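Aspartate semialdehyde dehydrogenase (Francisella tularensis subsp. tularensis, PDB 4WOJ) probably catalyses the NADPH-dependent reductive dephosphorylation of L-aspartyl-4-phosphate to L-aspartate-semialdehyde, an early step toward lysine, threonine and methionine. Local coordinates at residues P360-R363 with V364-I368; I125-A128 with I129-K133. One frame throughout, in Å; residues are numbered along the deposited sequence.

Contact 1: residues P360-R363 with V364-I368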
ATOM      1  N   PRO B 360      14.054  18.349  -8.813  1.00 22.61           N
ATOM      2  CA  PRO B 360      15.494  18.184  -8.830  1.00 21.67           C
ATOM      3  C   PRO B 360      16.126  18.730 -10.091  1.00 23.68           C
ATOM      4  O   PRO B 360      17.283  19.219 -10.083  1.00 26.18           O
ATOM      5  CB  PRO B 360      15.661  16.666  -8.764  1.00 21.78           C
ATOM      6  CG  PRO B 360      14.405  16.193  -8.102  1.00 22.24           C
ATOM      7  CD  PRO B 360      13.344  17.072  -8.629  1.00 21.39           C
ATOM      8  N   LEU B 361      15.381  18.606 -11.176  1.00 23.48           N
ATOM      9  CA  LEU B 361      15.860  19.010 -12.481  1.00 23.50           C
ATOM     10  C   LEU B 361      16.017  20.515 -12.507  1.00 25.73           C
ATOM     11  O   LEU B 361      17.105  21.022 -12.824  1.00 23.41           O
ATOM     12  CB  LEU B 361      14.891  18.508 -13.561  1.00 23.72           C
ATOM     13  CG  LEU B 361      14.693  16.979 -13.608  1.00 23.52           C
ATOM     14  CD1 LEU B 361      14.006  16.565 -14.892  1.00 23.51           C
ATOM     15  CD2 LEU B 361      16.047  16.238 -13.453  1.00 23.85           C
ATOM     16  N   ARG B 362      14.916  21.210 -12.177  1.00 26.83           N
ATOM     17  CA  ARG B 362      14.895  22.668 -11.991  1.00 27.78           C
ATOM     18  C   ARG B 362      16.047  23.153 -11.153  1.00 27.10           C
ATOM     19  O   ARG B 362      16.671  24.146 -11.466  1.00 29.53           O
ATOM     20  CB  ARG B 362      13.602  23.122 -11.310  1.00 29.81           C
ATOM     21  CG  ARG B 362      13.435  24.631 -11.259  1.00 33.34           C
ATOM     22  CD  ARG B 362      12.221  25.067 -10.418  1.00 34.54           C
ATOM     23  NE  ARG B 362      12.433  24.925  -8.974  1.00 35.81           N
ATOM     24  CZ  ARG B 362      13.163  25.746  -8.214  1.00 34.33           C
ATOM     25  NH1 ARG B 362      13.286  25.524  -6.916  1.00 32.36           N
ATOM     26  NH2 ARG B 362      13.772  26.785  -8.735  1.00 36.24           N
ATOM     27  N   ARG B 363      16.331  22.461 -10.074  1.00 26.52           N
ATOM     28  CA  ARG B 363      17.356  22.931  -9.153  1.00 28.11           C
ATOM     29  C   ARG B 363      18.795  22.737  -9.682  1.00 28.61           C
ATOM     30  O   ARG B 363      19.686  23.521  -9.398  1.00 31.14           O
ATOM     31  CB  ARG B 363      17.160  22.270  -7.775  1.00 29.64           C
ATOM     32  CG  ARG B 363      15.890  22.763  -7.045  1.00 31.52           C
ATOM     33  CD  ARG B 363      15.664  21.979  -5.752  1.00 31.08           C
ATOM     34  NE  ARG B 363      16.811  22.184  -4.882  1.00 27.93           N
ATOM     35  CZ  ARG B 363      16.890  23.101  -3.927  1.00 30.28           C
ATOM     36  NH1 ARG B 363      15.870  23.925  -3.640  1.00 33.19           N
ATOM     37  NH2 ARG B 363      17.987  23.187  -3.218  1.00 32.18           N
ATOM     38  N   VAL B 364      19.024  21.694 -10.458  1.00 28.27           N
ATOM     39  CA  VAL B 364      20.346  21.473 -11.018  1.00 24.74           C
ATOM     40  C   VAL B 364      20.585  22.414 -12.192  1.00 27.12           C
ATOM     41  O   VAL B 364      21.697  22.914 -12.393  1.00 26.39           O
ATOM     42  CB  VAL B 364      20.586  20.011 -11.382  1.00 24.01           C
ATOM     43  CG1 VAL B 364      19.843  19.567 -12.630  1.00 22.67           C
ATOM     44  CG2 VAL B 364      22.100  19.756 -11.489  1.00 26.14           C
ATOM     45  N   LEU B 365      19.528  22.711 -12.934  1.00 27.85           N
ATOM     46  CA  LEU B 365      19.589  23.772 -13.937  1.00 29.91           C
ATOM     47  C   LEU B 365      20.162  25.049 -13.351  1.00 30.88           C
ATOM     48  O   LEU B 365      21.040  25.669 -13.951  1.00 33.47           O
ATOM     49  CB  LEU B 365      18.197  24.063 -14.486  1.00 30.21           C
ATOM     50  CG  LEU B 365      18.105  25.214 -15.485  1.00 32.85           C
ATOM     51  CD1 LEU B 365      18.970  24.978 -16.713  1.00 33.70           C
ATOM     52  CD2 LEU B 365      16.654  25.468 -15.902  1.00 31.89           C
ATOM     53  N   ASN B 366      19.672  25.414 -12.167  1.00 28.78           N
ATOM     54  CA  ASN B 366      20.135  26.601 -11.461  1.00 29.65           C
ATOM     55  C   ASN B 366      21.576  26.586 -11.050  1.00 29.17           C
ATOM     56  O   ASN B 366      22.224  27.636 -11.035  1.00 31.77           O
ATOM     57  CB  ASN B 366      19.290  26.850 -10.231  1.00 31.18           C
ATOM     58  CG  ASN B 366      17.949  27.455 -10.578  1.00 31.97           C
ATOM     59  OD1 ASN B 366      17.768  28.014 -11.642  1.00 34.20           O
ATOM     60  ND2 ASN B 366      16.991  27.306  -9.692  1.00 34.27           N
ATOM     61  N   ILE B 367      22.067  25.409 -10.690  1.00 30.34           N
ATOM     62  CA  ILE B 367      23.464  25.221 -10.313  1.00 28.86           C
ATOM     63  C   ILE B 367      24.346  25.363 -11.551  1.00 30.78           C
ATOM     64  O   ILE B 367      25.366  26.004 -11.517  1.00 31.80           O
ATOM     65  CB  ILE B 367      23.661  23.847  -9.656  1.00 28.72           C
ATOM     66  CG1 ILE B 367      22.930  23.816  -8.305  1.00 29.06           C
ATOM     67  CG2 ILE B 367      25.136  23.546  -9.407  1.00 28.00           C
ATOM     68  CD1 ILE B 367      22.720  22.417  -7.757  1.00 28.10           C
ATOM     69  N   ILE B 368      23.911  24.804 -12.660  1.00 34.84           N
ATOM     70  CA  ILE B 368      24.610  24.970 -13.913  1.00 34.49           C
ATOM     71  C   ILE B 368      24.566  26.426 -14.444  1.00 37.49           C
ATOM     72  O   ILE B 368      25.558  26.932 -14.937  1.00 38.60           O
ATOM     73  CB  ILE B 368      24.047  23.972 -14.938  1.00 33.53           C
ATOM     74  CG1 ILE B 368      24.464  22.561 -14.508  1.00 32.18           C
ATOM     75  CG2 ILE B 368      24.559  24.278 -16.343  1.00 34.66           C
ATOM     76  CD1 ILE B 368      23.541  21.450 -14.958  1.00 30.43           C
TER
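Arg-362 and Asn-366 meet one turn apart on helix 354-369, where a bend at chi3 (74°) in the otherwise extended start of the arginine brings its NH2 to 3.4 Å from ND2 of Asn-366. Both atoms are donors, so no bond joins them; the two flat groups stand 70° apart, and the carboxylate of Asp-32 serves both, one oxygen each: a salt bridge to Arg-362 NH2 and a weak hydrogen bond from Asn-366 ND2. Glu-359 holds NH1 of Arg-362 in a second salt bridge, while Arg-363 instead pairs with Asp-118, at the start of helix 118-130.

Among the backbone bonds, Leu-365 N to Leu-361 O is short and straight (3.0 Å), whereas Asn-366 N to Arg-362 O and Ile-367 N to Arg-363 O are weak, both at 3.3 Å.

The aliphatic groups of 364-368 pack against backbone carbonyl oxygens one turn back. CG1 of Val-364, set between its own N and carbonyl carbon (chi1 74°), lies 3.1 Å from Leu-361 O, and CG1 of Ile-367 rests 3.4 Å from Arg-363 O. Leu-361, Val-364, Leu-365 and Ile-368 pack on strands 99-102 and 74-77, making this C-terminal helix one of those laid against the parallel sheet of the Rossmann-type NAD(P)-binding domain.

Contact 2: residues I125-A128 with I129-K133; sequences IINA and IDNGK
Ile-129 sits one helical turn beyond Ile-125, and its N gives Ile-125 O a nearly straight hydrogen bond of 3.0 Å (176°). Its side chain doubles back over the same residue: CG1, anti to the carbonyl carbon (chi1 -63°), passes 3.3 Å from Ile-125 O, and CD1 reaches CG2 of Ile-125 at 3.8 Å. Beyond the pair lie Phe-136 of strand 135-138 and Ile-367 of helix 354-369, both touched by the two isoleucines.

Asp-130 follows with a firm bond from its N to Ile-126 O, 2.9 Å long, while its CB packs close to the same oxygen. At Asn-131 the helical backbone is left behind. Its N is shared between Asn-127 O and Ala-128 O, each about 3.0 Å away and each bond weak, being well bent.

Gly-132 then turns the chain with a positive phi of 74°, and its N bonds back to Ile-129 O. Lys-133 completes the turn: its N reaches Ala-128 O at 2.9 Å, and its extended side chain runs back alongside the helix end, CD lying 3.8 Å from CB of Ala-128.

The wider bond, Lys-133 N to Ala-128 O, encloses the narrower one, Gly-132 N to Ile-129 O; together they form a Schellman motif with Gly-132 as the C-prime residue. The chemistry implies that helix 118-130 is closed by main-chain bonds: Ala-128 O and Ile-129 O, near the last turn, find N-H partners in the turn itself, while the aliphatic part of Lys-133 lies beside the methyl of Ala-128 as the chain heads into strand 135-138.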
ATOM      1  N   ILE B 125      27.595  17.531  -7.573  1.00 29.27           N
ATOM      2  CA  ILE B 125      27.153  18.110  -8.828  1.00 29.04           C
ATOM      3  C   ILE B 125      28.209  19.141  -9.214  1.00 29.76           C
ATOM      4  O   ILE B 125      28.679  19.193 -10.338  1.00 30.45           O
ATOM      5  CB  ILE B 125      25.739  18.729  -8.715  1.00 29.12           C
ATOM      6  CG1 ILE B 125      24.687  17.628  -8.607  1.00 29.06           C
ATOM      7  CG2 ILE B 125      25.392  19.546  -9.934  1.00 29.52           C
ATOM      8  CD1 ILE B 125      23.563  17.953  -7.658  1.00 29.27           C
ATOM      9  N   ILE B 126      28.591  19.950  -8.256  1.00 31.89           N
ATOM     10  CA  ILE B 126      29.556  20.995  -8.503  1.00 34.85           C
ATOM     11  C   ILE B 126      30.879  20.421  -8.969  1.00 35.23           C
ATOM     12  O   ILE B 126      31.496  20.945  -9.888  1.00 37.93           O
ATOM     13  CB  ILE B 126      29.740  21.869  -7.256  1.00 35.97           C
ATOM     14  CG1 ILE B 126      28.622  22.905  -7.233  1.00 39.03           C
ATOM     15  CG2 ILE B 126      31.059  22.603  -7.293  1.00 34.85           C
ATOM     16  CD1 ILE B 126      28.505  23.609  -5.896  1.00 43.20           C
ATOM     17  N   ASN B 127      31.310  19.345  -8.338  1.00 37.96           N
ATOM     18  CA  ASN B 127      32.565  18.700  -8.709  1.00 37.93           C
ATOM     19  C   ASN B 127      32.520  18.143 -10.133  1.00 37.83           C
ATOM     20  O   ASN B 127      33.524  18.114 -10.831  1.00 38.97           O
ATOM     21  CB  ASN B 127      32.857  17.555  -7.759  1.00 40.06           C
ATOM     22  CG  ASN B 127      34.265  17.051  -7.886  1.00 44.03           C
ATOM     23  OD1 ASN B 127      35.158  17.768  -8.321  1.00 51.47           O
ATOM     24  ND2 ASN B 127      34.474  15.814  -7.516  1.00 47.18           N
ATOM     25  N   ALA B 128      31.339  17.706 -10.544  1.00 34.92           N
ATOM     26  CA  ALA B 128      31.141  17.106 -11.849  1.00 36.39           C
ATOM     27  C   ALA B 128      31.171  18.165 -12.946  1.00 38.66           C
ATOM     28  O   ALA B 128      31.843  18.004 -13.977  1.00 44.09           O
ATOM     29  CB  ALA B 128      29.810  16.333 -11.882  1.00 35.04           C
ATOM     30  N   ILE B 129      30.402  19.231 -12.739  1.00 39.77           N
ATOM     31  CA  ILE B 129      30.377  20.358 -13.664  1.00 38.79           C
ATOM     32  C   ILE B 129      31.814  20.824 -13.815  1.00 39.99           C
ATOM     33  O   ILE B 129      32.326  20.944 -14.924  1.00 36.54           O
ATOM     34  CB  ILE B 129      29.518  21.529 -13.137  1.00 42.34           C
ATOM     35  CG1 ILE B 129      28.044  21.112 -12.980  1.00 42.82           C
ATOM     36  CG2 ILE B 129      29.603  22.722 -14.096  1.00 39.44           C
ATOM     37  CD1 ILE B 129      27.191  22.064 -12.167  1.00 41.53           C
ATOM     38  N   ASP B 130      32.455  21.040 -12.666  1.00 42.31           N
ATOM     39  CA  ASP B 130      33.863  21.443 -12.584  1.00 44.06           C
ATOM     40  C   ASP B 130      34.798  20.530 -13.392  1.00 44.51           C
ATOM     41  O   ASP B 130      35.738  21.013 -14.023  1.00 41.47           O
ATOM     42  CB  ASP B 130      34.284  21.530 -11.114  1.00 47.79           C
ATOM     43  CG  ASP B 130      35.671  22.106 -10.915  1.00 58.47           C
ATOM     44  OD1 ASP B 130      36.202  22.790 -11.821  1.00 62.32           O
ATOM     45  OD2 ASP B 130      36.243  21.877  -9.816  1.00 69.87           O
ATOM     46  N   ASN B 131      34.541  19.229 -13.402  1.00 43.37           N
ATOM     47  CA  ASN B 131      35.439  18.290 -14.089  1.00 45.17           C
ATOM     48  C   ASN B 131      35.053  18.067 -15.545  1.00 45.66           C
ATOM     49  O   ASN B 131      35.482  17.092 -16.172  1.00 49.73           O
ATOM     50  CB  ASN B 131      35.533  16.954 -13.332  1.00 45.67           C
ATOM     51  CG  ASN B 131      36.592  16.980 -12.238  1.00 50.33           C
ATOM     52  OD1 ASN B 131      36.327  17.367 -11.104  1.00 59.98           O
ATOM     53  ND2 ASN B 131      37.792  16.552 -12.569  1.00 51.47           N
ATOM     54  N   GLY B 132      34.264  18.984 -16.089  1.00 45.00           N
ATOM     55  CA  GLY B 132      33.862  18.943 -17.492  1.00 40.29           C
ATOM     56  C   GLY B 132      32.836  17.874 -17.800  1.00 38.83           C
ATOM     57  O   GLY B 132      32.734  17.426 -18.929  1.00 33.98           O
ATOM     58  N   LYS B 133      32.075  17.469 -16.788  1.00 39.53           N
ATOM     59  CA  LYS B 133      30.961  16.535 -16.991  1.00 39.34           C
ATOM     60  C   LYS B 133      29.718  17.287 -17.396  1.00 38.93           C
ATOM     61  O   LYS B 133      29.484  18.410 -16.973  1.00 39.65           O
ATOM     62  CB  LYS B 133      30.706  15.706 -15.747  1.00 42.63           C
ATOM     63  CG  LYS B 133      31.559  14.461 -15.681  1.00 43.81           C
ATOM     64  CD  LYS B 133      31.787  14.108 -14.242  1.00 48.66           C
ATOM     65  CE  LYS B 133      32.181  12.660 -14.092  1.00 53.84           C
ATOM     66  NZ  LYS B 133      32.194  12.268 -12.659  1.00 56.62           N
TER

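Overall arrangement
Helices 354-369 and 118-130, which carry contacts 1 and 2, lie against each other, the contact centres about 13 Å apart. They meet through aliphatic side chains: CG2 of Val-364 is 3.6 Å from CG2 of Ile-125, and CG1 of Ile-368 is 3.6 Å from CD1 of Ile-129. Contact 1 is mostly buried, toward the end of the C-terminal helix, where two arginines pair with acidic residues of this helix and of neighbouring elements. Contact 2 is partly buried: its apolar face turns inward while Ile-126, Asn-127 and the helix end lie at the surface, and its main-chain bonds close the helix of a beta-alpha-beta unit. One thus continues a helix; the other stops one.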